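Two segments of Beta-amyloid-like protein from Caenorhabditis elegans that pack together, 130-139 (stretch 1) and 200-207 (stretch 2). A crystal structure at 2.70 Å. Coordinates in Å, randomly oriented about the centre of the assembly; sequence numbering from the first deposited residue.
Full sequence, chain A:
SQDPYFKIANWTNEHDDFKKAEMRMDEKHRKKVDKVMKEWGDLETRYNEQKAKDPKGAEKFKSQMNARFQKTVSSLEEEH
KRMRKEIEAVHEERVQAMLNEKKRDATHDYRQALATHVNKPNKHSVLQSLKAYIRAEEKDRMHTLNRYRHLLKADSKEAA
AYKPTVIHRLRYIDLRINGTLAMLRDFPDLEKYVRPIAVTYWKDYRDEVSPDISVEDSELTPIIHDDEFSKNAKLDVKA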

ATOM      1  N   LEU A 130      18.396  10.148  15.073  1.00 66.94           N
ATOM      2  CA  LEU A 130      17.896  11.000  14.002  1.00 64.36           C
ATOM      3  C   LEU A 130      17.665  10.195  12.721  1.00 64.85           C
ATOM      4  O   LEU A 130      16.579  10.249  12.133  1.00 64.91           O
ATOM      5  CB  LEU A 130      18.899  12.121  13.742  1.00 59.18           C
ATOM      6  CG  LEU A 130      18.381  13.312  12.953  1.00 57.06           C
ATOM      7  CD1 LEU A 130      17.124  13.834  13.630  1.00 55.36           C
ATOM      8  CD2 LEU A 130      19.446  14.404  12.920  1.00 51.33           C
ATOM      9  N   LYS A 131      18.689   9.442  12.310  1.00 63.48           N
ATOM     10  CA  LYS A 131      18.608   8.627  11.103  1.00 63.77           C
ATOM     11  C   LYS A 131      17.423   7.680  11.172  1.00 64.17           C
ATOM     12  O   LYS A 131      16.802   7.368  10.158  1.00 64.82           O
ATOM     13  CB  LYS A 131      19.901   7.832  10.886  1.00 64.47           C
ATOM     14  CG  LYS A 131      21.142   8.712  10.903  1.00 67.37           C
ATOM     15  CD  LYS A 131      22.272   8.209  10.013  1.00 68.15           C
ATOM     16  CE  LYS A 131      23.069   7.105  10.680  1.00 70.53           C
ATOM     17  NZ  LYS A 131      24.321   6.793   9.932  1.00 69.45           N
ATOM     18  N   ALA A 132      17.095   7.227  12.375  1.00 64.41           N
ATOM     19  CA  ALA A 132      15.959   6.326  12.536  1.00 62.21           C
ATOM     20  C   ALA A 132      14.678   7.105  12.243  1.00 60.23           C
ATOM     21  O   ALA A 132      13.782   6.643  11.525  1.00 57.43           O
ATOM     22  CB  ALA A 132      15.930   5.766  13.947  1.00 62.57           C
ATOM     23  N   TYR A 133      14.602   8.304  12.805  1.00 56.51           N
ATOM     24  CA  TYR A 133      13.434   9.146  12.598  1.00 53.99           C
ATOM     25  C   TYR A 133      13.270   9.460  11.121  1.00 53.17           C
ATOM     26  O   TYR A 133      12.148   9.471  10.602  1.00 53.22           O
ATOM     27  CB  TYR A 133      13.568  10.444  13.395  1.00 52.79           C
ATOM     28  CG  TYR A 133      12.488  11.427  13.068  1.00 51.20           C
ATOM     29  CD1 TYR A 133      11.159  11.190  13.425  1.00 52.00           C
ATOM     30  CD2 TYR A 133      12.783  12.568  12.332  1.00 50.74           C
ATOM     31  CE1 TYR A 133      10.155  12.070  13.047  1.00 52.73           C
ATOM     32  CE2 TYR A 133      11.800  13.458  11.943  1.00 50.39           C
ATOM     33  CZ  TYR A 133      10.483  13.204  12.300  1.00 54.02           C
ATOM     34  OH  TYR A 133       9.493  14.090  11.897  1.00 54.52           O
ATOM     35  N   ILE A 134      14.389   9.727  10.452  1.00 51.06           N
ATOM     36  CA  ILE A 134      14.382  10.036   9.031  1.00 49.20           C
ATOM     37  C   ILE A 134      13.882   8.847   8.219  1.00 49.43           C
ATOM     38  O   ILE A 134      13.026   8.977   7.349  1.00 49.13           O
ATOM     39  CB  ILE A 134      15.807  10.412   8.554  1.00 48.24           C
ATOM     40  CG1 ILE A 134      16.117  11.841   9.003  1.00 45.41           C
ATOM     41  CG2 ILE A 134      15.930  10.273   7.025  1.00 43.22           C
ATOM     42  CD1 ILE A 134      17.486  12.307   8.616  1.00 43.13           C
ATOM     43  N   ARG A 135      14.434   7.679   8.506  1.00 53.15           N
ATOM     44  CA  ARG A 135      14.041   6.458   7.810  1.00 53.64           C
ATOM     45  C   ARG A 135      12.529   6.350   7.927  1.00 53.96           C
ATOM     46  O   ARG A 135      11.844   6.104   6.935  1.00 54.45           O
ATOM     47  CB  ARG A 135      14.715   5.245   8.474  1.00 54.41           C
ATOM     48  CG  ARG A 135      15.636   4.455   7.554  1.00 56.53           C
ATOM     49  CD  ARG A 135      16.364   3.319   8.262  1.00 54.70           C
ATOM     50  NE  ARG A 135      17.465   3.818   9.066  1.00 57.06           N
ATOM     51  CZ  ARG A 135      17.509   3.737  10.386  1.00 60.22           C
ATOM     52  NH1 ARG A 135      16.496   3.167  11.031  1.00 60.26           N
ATOM     53  NH2 ARG A 135      18.557   4.230  11.052  1.00 60.69           N
ATOM     54  N   ALA A 136      12.016   6.564   9.142  1.00 54.15           N
ATOM     55  CA  ALA A 136      10.578   6.470   9.419  1.00 55.45           C
ATOM     56  C   ALA A 136       9.724   7.360   8.532  1.00 55.66           C
ATOM     57  O   ALA A 136       8.806   6.889   7.861  1.00 55.89           O
ATOM     58  CB  ALA A 136      10.299   6.787  10.879  1.00 55.59           C
ATOM     59  N   GLU A 137      10.003   8.656   8.555  1.00 53.65           N
ATOM     60  CA  GLU A 137       9.252   9.583   7.724  1.00 54.22           C
ATOM     61  C   GLU A 137       9.403   9.217   6.238  1.00 55.31           C
ATOM     62  O   GLU A 137       8.416   9.170   5.490  1.00 53.77           O
ATOM     63  CB  GLU A 137       9.725  11.014   7.975  1.00 52.69           C
ATOM     64  CG  GLU A 137       9.406  11.489   9.374  1.00 52.36           C
ATOM     65  CD  GLU A 137       8.009  12.049   9.476  1.00 54.27           C
ATOM     66  OE1 GLU A 137       7.160  11.678   8.641  1.00 54.36           O
ATOM     67  OE2 GLU A 137       7.747  12.863  10.389  1.00 57.30           O
ATOM     68  N   GLU A 138      10.633   8.932   5.811  1.00 56.78           N
ATOM     69  CA  GLU A 138      10.853   8.589   4.414  1.00 58.03           C
ATOM     70  C   GLU A 138      10.089   7.313   4.006  1.00 58.34           C
ATOM     71  O   GLU A 138       9.627   7.210   2.871  1.00 56.63           O
ATOM     72  CB  GLU A 138      12.350   8.480   4.126  1.00 56.90           C
ATOM     73  CG  GLU A 138      12.784   9.249   2.863  1.00 61.67           C
ATOM     74  CD  GLU A 138      12.516  10.759   2.941  1.00 62.60           C
ATOM     75  OE1 GLU A 138      12.871  11.394   3.945  1.00 64.67           O
ATOM     76  OE2 GLU A 138      11.961  11.320   1.990  1.00 64.35           O
ATOM     77  N   LYS A 139       9.948   6.353   4.923  1.00 59.52           N
ATOM     78  CA  LYS A 139       9.186   5.133   4.624  1.00 60.32           C
ATOM     79  C   LYS A 139       7.745   5.561   4.373  1.00 60.02           C
ATOM     80  O   LYS A 139       7.043   4.997   3.542  1.00 60.28           O
ATOM     81  CB  LYS A 139       9.219   4.155   5.801  1.00 61.48           C
ATOM     82  CG  LYS A 139      10.455   3.446   5.826  1.00 63.90           C
ATOM     83  N   THR A 200      22.863  14.511   4.523  1.00 57.61           N
ATOM     84  CA  THR A 200      23.305  13.677   3.414  1.00 57.73           C
ATOM     85  C   THR A 200      22.601  12.315   3.510  1.00 58.12           C
ATOM     86  O   THR A 200      22.109  11.760   2.510  1.00 55.92           O
ATOM     87  CB  THR A 200      24.821  13.501   3.435  1.00 57.54           C
ATOM     88  OG1 THR A 200      25.435  14.795   3.402  1.00 57.50           O
ATOM     89  CG2 THR A 200      25.289  12.678   2.214  1.00 56.99           C
ATOM     90  N   TYR A 201      22.527  11.797   4.730  1.00 58.07           N
ATOM     91  CA  TYR A 201      21.864  10.526   4.957  1.00 58.40           C
ATOM     92  C   TYR A 201      20.447  10.604   4.434  1.00 58.73           C
ATOM     93  O   TYR A 201      19.933   9.658   3.840  1.00 59.44           O
ATOM     94  CB  TYR A 201      21.817  10.175   6.441  1.00 60.07           C
ATOM     95  CG  TYR A 201      21.082   8.878   6.720  1.00 61.42           C
ATOM     96  CD1 TYR A 201      21.660   7.641   6.437  1.00 60.94           C
ATOM     97  CD2 TYR A 201      19.796   8.895   7.266  1.00 61.19           C
ATOM     98  CE1 TYR A 201      20.976   6.462   6.694  1.00 61.80           C
ATOM     99  CE2 TYR A 201      19.111   7.731   7.524  1.00 61.37           C
ATOM    100  CZ  TYR A 201      19.708   6.514   7.236  1.00 62.31           C
ATOM    101  OH  TYR A 201      19.025   5.349   7.504  1.00 62.32           O
ATOM    102  N   TRP A 202      19.805  11.737   4.671  1.00 56.70           N
ATOM    103  CA  TRP A 202      18.432  11.930   4.212  1.00 53.08           C
ATOM    104  C   TRP A 202      18.393  11.893   2.685  1.00 54.40           C
ATOM    105  O   TRP A 202      17.579  11.193   2.109  1.00 53.90           O
ATOM    106  CB  TRP A 202      17.902  13.258   4.748  1.00 49.80           C
ATOM    107  CG  TRP A 202      16.531  13.636   4.340  1.00 44.80           C
ATOM    108  CD1 TRP A 202      15.538  12.809   3.901  1.00 46.94           C
ATOM    109  CD2 TRP A 202      15.927  14.918   4.513  1.00 43.61           C
ATOM    110  NE1 TRP A 202      14.342  13.499   3.812  1.00 41.27           N
ATOM    111  CE2 TRP A 202      14.560  14.791   4.181  1.00 42.00           C
ATOM    112  CE3 TRP A 202      16.414  16.156   4.922  1.00 41.42           C
ATOM    113  CZ2 TRP A 202      13.671  15.861   4.257  1.00 44.02           C
ATOM    114  CZ3 TRP A 202      15.531  17.233   5.000  1.00 43.63           C
ATOM    115  CH2 TRP A 202      14.166  17.078   4.670  1.00 43.95           C
ATOM    116  N   LYS A 203      19.283  12.629   2.027  1.00 52.88           N
ATOM    117  CA  LYS A 203      19.308  12.631   0.571  1.00 53.82           C
ATOM    118  C   LYS A 203      19.648  11.219   0.075  1.00 56.32           C
ATOM    119  O   LYS A 203      19.002  10.688  -0.841  1.00 54.72           O
ATOM    120  CB  LYS A 203      20.327  13.653   0.050  1.00 53.86           C
ATOM    121  CG  LYS A 203      20.631  13.569  -1.441  1.00 54.47           C
ATOM    122  CD  LYS A 203      21.780  12.594  -1.738  1.00 56.27           C
ATOM    123  CE  LYS A 203      22.425  12.867  -3.109  1.00 53.91           C
ATOM    124  NZ  LYS A 203      21.408  12.848  -4.221  1.00 54.20           N
ATOM    125  N   ASP A 204      20.660  10.612   0.696  1.00 58.25           N
ATOM    126  CA  ASP A 204      21.059   9.263   0.325  1.00 57.99           C
ATOM    127  C   ASP A 204      19.920   8.276   0.570  1.00 57.45           C
ATOM    128  O   ASP A 204      19.555   7.506  -0.313  1.00 57.27           O
ATOM    129  CB  ASP A 204      22.317   8.821   1.088  1.00 58.81           C
ATOM    130  CG  ASP A 204      23.580   9.429   0.505  1.00 61.44           C
ATOM    131  OD1 ASP A 204      23.578   9.646  -0.725  1.00 62.36           O
ATOM    132  OD2 ASP A 204      24.559   9.682   1.254  1.00 62.58           O
ATOM    133  N   TYR A 205      19.337   8.299   1.763  1.00 56.15           N
ATOM    134  CA  TYR A 205      18.254   7.380   2.056  1.00 56.06           C
ATOM    135  C   TYR A 205      17.085   7.546   1.109  1.00 55.32           C
ATOM    136  O   TYR A 205      16.512   6.566   0.675  1.00 55.19           O
ATOM    137  CB  TYR A 205      17.751   7.541   3.479  1.00 57.04           C
ATOM    138  CG  TYR A 205      16.824   6.411   3.854  1.00 57.91           C
ATOM    139  CD1 TYR A 205      17.331   5.148   4.169  1.00 59.47           C
ATOM    140  CD2 TYR A 205      15.443   6.590   3.871  1.00 58.49           C
ATOM    141  CE1 TYR A 205      16.484   4.091   4.495  1.00 60.53           C
ATOM    142  CE2 TYR A 205      14.586   5.545   4.198  1.00 60.44           C
ATOM    143  CZ  TYR A 205      15.119   4.296   4.512  1.00 61.22           C
ATOM    144  OH  TYR A 205      14.298   3.262   4.882  1.00 61.01           O
ATOM    145  N   ARG A 206      16.700   8.777   0.798  1.00 56.72           N
ATOM    146  CA  ARG A 206      15.593   8.955  -0.131  1.00 56.52           C
ATOM    147  C   ARG A 206      15.968   8.394  -1.507  1.00 58.64           C
ATOM    148  O   ARG A 206      15.172   7.694  -2.138  1.00 58.48           O
ATOM    149  CB  ARG A 206      15.199  10.419  -0.275  1.00 53.59           C
ATOM    150  CG  ARG A 206      14.195  10.602  -1.389  1.00 54.30           C
ATOM    151  CD  ARG A 206      13.668  12.015  -1.468  1.00 52.28           C
ATOM    152  NE  ARG A 206      12.854  12.322  -0.299  1.00 55.75           N
ATOM    153  CZ  ARG A 206      12.276  13.498  -0.080  1.00 53.09           C
ATOM    154  NH1 ARG A 206      12.442  14.462  -0.972  1.00 53.50           N
ATOM    155  NH2 ARG A 206      11.553  13.716   1.026  1.00 50.41           N
ATOM    156  N   ASP A 207      17.175   8.693  -1.980  1.00 60.29           N
ATOM    157  CA  ASP A 207      17.580   8.181  -3.285  1.00 61.62           C
ATOM    158  C   ASP A 207      17.368   6.673  -3.398  1.00 63.47           C
ATOM    159  O   ASP A 207      16.865   6.204  -4.417  1.00 63.77           O
ATOM    160  CB  ASP A 207      19.047   8.520  -3.598  1.00 59.32           C
ATOM    161  CG  ASP A 207      19.231   9.962  -4.065  1.00 59.26           C
ATOM    162  OD1 ASP A 207      18.253  10.554  -4.591  1.00 57.55           O
ATOM    163  OD2 ASP A 207      20.364  10.500  -3.925  1.00 57.96           O
TER

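What holds the two helices together most firmly? The strongest polar contact centres on Glu-138, a buried residue whose CA-to-CB bond points toward the other helix. Glu-138 OE2 forms a salt bridge with Arg-206, lying 2.6 Å from Arg-206 NH2 and 2.7 Å from Arg-206 NE. Two nitrogens of one guanidinium thus donate to a single carboxylate oxygen, which sits at the edge of the guanidinium near its plane, where the N-H bonds point. The other oxygen, Glu-138 OE1, takes a weak hydrogen bond from the indole: Trp-202 NE1 is 2.6 Å away, but the angle at the hydrogen is only 124°. One acidic side chain therefore gathers three N-H donors from two residues a turn apart on the partner helix.

Is there a second polar link? Arg-135 supplies it, donating from NE to Tyr-201 OH at 2.7 Å with an angle of 156°, the straightest of the hydrogen bonds between the stretches. The phenol oxygen lies near the guanidinium plane, so the N-H can point at it directly. Arg-135 leaves its CA sideways, and its long chain also serves the packing: Arg-135 CG comes within 3.1 Å of Tyr-205 CZ, over one face of that ring, a tight approach for carbon atoms.

How do the aromatic rings fill the space between the helices? Tyr-201 and Tyr-205, one turn apart, both start toward stretch 1. Lys-131 lays its aliphatic chain over a face of the Tyr-201 ring: its CB is 3.5 Å from Tyr-201 CE2, and Lys-131 CD makes a CH-pi contact 3.6 Å from the centroid of the Tyr-201 ring. The methylenes thus meet the pi system while the ammonium extends beyond it. At Tyr-205, the edge of the ring meets Glu-138, with Glu-138 CB 3.6 Å from Tyr-205 CD2. Ile-134 adds a purely apolar contribution, its CD1 lying 4.0 Å from Trp-202 CB and its CG2 4.1 Å from Tyr-201 CE2.

What backbone arrangement allows these pairings? Both stretches are helical throughout, and they run in broadly the same direction, 36° apart, with axes 10.2 Å apart at closest approach. The nearest CA pairs, Lys-131 with Tyr-201, Ile-134 with Trp-202, Arg-135 with Tyr-205 and Glu-138 with Arg-206, advance together along both helices. The repeat of three and four residues brings one side of each helix to the contact, while Ala-132 and Ala-136 point away. Together the stretches bury 527 Å², counting both sides.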